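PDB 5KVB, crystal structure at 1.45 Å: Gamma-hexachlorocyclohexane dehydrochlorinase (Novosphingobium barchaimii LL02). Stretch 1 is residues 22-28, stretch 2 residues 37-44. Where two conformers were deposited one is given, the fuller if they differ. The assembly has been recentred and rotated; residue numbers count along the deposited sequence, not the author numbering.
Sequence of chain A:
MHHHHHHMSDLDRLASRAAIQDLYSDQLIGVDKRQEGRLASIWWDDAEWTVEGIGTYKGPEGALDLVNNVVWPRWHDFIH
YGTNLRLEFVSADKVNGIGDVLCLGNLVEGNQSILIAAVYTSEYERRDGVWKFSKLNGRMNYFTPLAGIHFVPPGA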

# COMPACT_ATOMS: atom_id res chain seq x y z
N ASP A 22 -11.03 3.90 6.03
CA ASP A 22 -12.08 3.20 5.28
C ASP A 22 -12.74 4.10 4.21
O ASP A 22 -12.99 3.64 3.09
CB ASP A 22 -13.16 2.64 6.23
CG ASP A 22 -12.70 1.43 7.05
OD1 ASP A 22 -11.64 0.85 6.76
OD2 ASP A 22 -13.43 1.08 8.00
N LEU A 23 -13.02 5.36 4.53
CA LEU A 23 -13.58 6.29 3.53
C LEU A 23 -12.68 6.37 2.31
O LEU A 23 -13.14 6.31 1.15
CB LEU A 23 -13.78 7.70 4.11
CG LEU A 23 -14.87 7.85 5.18
CD1 LEU A 23 -14.72 9.20 5.87
CD2 LEU A 23 -16.26 7.73 4.56
N TYR A 24 -11.39 6.53 2.57
CA TYR A 24 -10.42 6.73 1.51
C TYR A 24 -10.27 5.48 0.64
O TYR A 24 -10.28 5.56 -0.59
CB TYR A 24 -9.09 7.15 2.11
CG TYR A 24 -8.02 7.51 1.11
CD1 TYR A 24 -7.96 8.78 0.53
CD2 TYR A 24 -7.08 6.57 0.73
CE1 TYR A 24 -6.95 9.10 -0.38
CE2 TYR A 24 -6.09 6.88 -0.18
CZ TYR A 24 -6.03 8.13 -0.72
OH TYR A 24 -5.03 8.41 -1.62
N SER A 25 -10.14 4.31 1.26
CA SER A 25 -10.10 3.09 0.46
C SER A 25 -11.41 2.89 -0.32
O SER A 25 -11.37 2.42 -1.46
CB SER A 25 -9.80 1.88 1.34
OG SER A 25 -8.43 1.91 1.72
N ASP A 26 -12.54 3.27 0.27
CA ASP A 26 -13.85 3.15 -0.40
C ASP A 26 -13.91 4.03 -1.67
O ASP A 26 -14.54 3.64 -2.65
CB ASP A 26 -15.01 3.51 0.55
CG ASP A 26 -15.38 2.38 1.50
OD1 ASP A 26 -14.89 1.24 1.31
OD2 ASP A 26 -16.17 2.63 2.44
N GLN A 27 -13.23 5.18 -1.66
CA GLN A 27 -13.16 6.00 -2.86
C GLN A 27 -12.45 5.24 -3.98
O GLN A 27 -12.95 5.16 -5.10
CB GLN A 27 -12.43 7.33 -2.57
CG GLN A 27 -12.60 8.42 -3.66
CD GLN A 27 -11.70 8.25 -4.88
OE1 GLN A 27 -10.71 7.54 -4.84
NE2 GLN A 27 -12.04 8.93 -5.97
N LEU A 28 -11.29 4.67 -3.67
CA LEU A 28 -10.51 3.96 -4.68
C LEU A 28 -11.24 2.72 -5.19
O LEU A 28 -11.33 2.49 -6.40
CB LEU A 28 -9.13 3.58 -4.13
CG LEU A 28 -8.03 4.64 -4.20
CD1 LEU A 28 -8.32 5.83 -3.30
CD2 LEU A 28 -6.66 4.05 -3.87
N GLY A 37 -22.92 2.51 -5.22
CA GLY A 37 -23.33 2.60 -3.83
C GLY A 37 -22.19 2.93 -2.87
O GLY A 37 -22.30 3.81 -2.03
N ARG A 38 -21.08 2.20 -3.02
CA ARG A 38 -19.92 2.44 -2.17
C ARG A 38 -19.37 3.85 -2.41
O ARG A 38 -19.08 4.57 -1.46
CB ARG A 38 -18.82 1.39 -2.44
CG ARG A 38 -17.56 1.61 -1.59
CD ARG A 38 -16.42 0.62 -1.93
NE ARG A 38 -16.83 -0.78 -1.82
CZ ARG A 38 -16.69 -1.53 -0.73
NH1 ARG A 38 -16.13 -1.03 0.37
NH2 ARG A 38 -17.10 -2.79 -0.74
N LEU A 39 -19.25 4.24 -3.67
CA LEU A 39 -18.69 5.54 -4.01
C LEU A 39 -19.56 6.71 -3.53
O LEU A 39 -19.03 7.74 -3.10
CB LEU A 39 -18.46 5.64 -5.53
CG LEU A 39 -17.80 6.91 -6.08
CD1 LEU A 39 -16.45 7.22 -5.42
CD2 LEU A 39 -17.64 6.78 -7.58
N ALA A 40 -20.88 6.55 -3.61
CA ALA A 40 -21.78 7.63 -3.19
C ALA A 40 -21.80 7.83 -1.68
O ALA A 40 -22.02 8.94 -1.20
CB ALA A 40 -23.20 7.35 -3.70
N SER A 41 -21.54 6.76 -0.93
CA SER A 41 -21.71 6.73 0.52
C SER A 41 -20.72 7.58 1.31
O SER A 41 -20.96 7.89 2.48
CB SER A 41 -21.61 5.28 1.03
OG SER A 41 -20.29 4.77 0.88
N ILE A 42 -19.61 7.96 0.69
CA ILE A 42 -18.47 8.54 1.41
C ILE A 42 -18.41 10.07 1.42
O ILE A 42 -17.49 10.64 2.02
CB ILE A 42 -17.13 8.02 0.83
CG1 ILE A 42 -16.92 8.56 -0.58
CG2 ILE A 42 -17.08 6.48 0.84
CD1 ILE A 42 -15.71 7.96 -1.34
N TRP A 43 -19.38 10.74 0.78
CA TRP A 43 -19.35 12.20 0.58
C TRP A 43 -20.44 12.96 1.33
O TRP A 43 -21.62 12.60 1.23
CB TRP A 43 -19.50 12.56 -0.90
CG TRP A 43 -18.61 11.83 -1.86
CD1 TRP A 43 -18.91 10.68 -2.53
CD2 TRP A 43 -17.28 12.19 -2.25
NE1 TRP A 43 -17.85 10.30 -3.32
CE2 TRP A 43 -16.83 11.20 -3.15
CE3 TRP A 43 -16.43 13.24 -1.91
CZ2 TRP A 43 -15.56 11.25 -3.74
CZ3 TRP A 43 -15.16 13.29 -2.49
CH2 TRP A 43 -14.75 12.30 -3.40
N TRP A 44 -20.08 14.05 1.99
CA TRP A 44 -21.12 15.01 2.41
C TRP A 44 -21.75 15.63 1.16
O TRP A 44 -21.13 15.68 0.10
CB TRP A 44 -20.53 16.11 3.30
CG TRP A 44 -20.06 15.63 4.64
CD1 TRP A 44 -18.80 15.74 5.16
CD2 TRP A 44 -20.85 14.95 5.63
NE1 TRP A 44 -18.76 15.18 6.42
CE2 TRP A 44 -20.00 14.68 6.73
CE3 TRP A 44 -22.19 14.53 5.68
CZ2 TRP A 44 -20.45 14.01 7.87
CZ3 TRP A 44 -22.63 13.88 6.82
CH2 TRP A 44 -21.76 13.62 7.89
O HOH W 1 -18.95 2.85 1.97

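Ile42 and Asp26 carry this contact, and each points its CA-to-CB bond toward the other stretch. Ile42 sits just past the helix of stretch 2, within a type I turn from Ala40 to Trp43, and there it spreads its branches along one flank of the helix 22-28. Ile42 CG2 lies 3.6 Å from Asp26 CB, Ile42 CD1 lies 3.6 Å from both Gln27 CA and Gln27 CB, and Ile42 CB meets Leu23 CD2 at 3.8 Å. One beta-branched side chain thus touches positions i, i+3 and i+4 of the facing helix, the spacing that places residues on a common side.

Asp26 does two jobs. Its CB packs against Ile42, while its carboxylate reaches polar partners. Arg38 NH1 donates to Asp26 OD1 at 2.8 Å in a salt bridge, with the oxygen near the guanidinium plane, where the N-H groups point. Asp26 OD2 accepts a hydrogen bond from the O of a water 2.8 Å away; that water O also donates to Ser41 OG at 2.6 Å, and Ser41 OG in turn donates to Arg38 O at 2.6 Å. The charged pair is therefore tied to the turn as well.

Gln27 contributes mainly aliphatic surface: Gln27 CG lies 4.1 Å from Trp43 CZ2, approaching the ring obliquely.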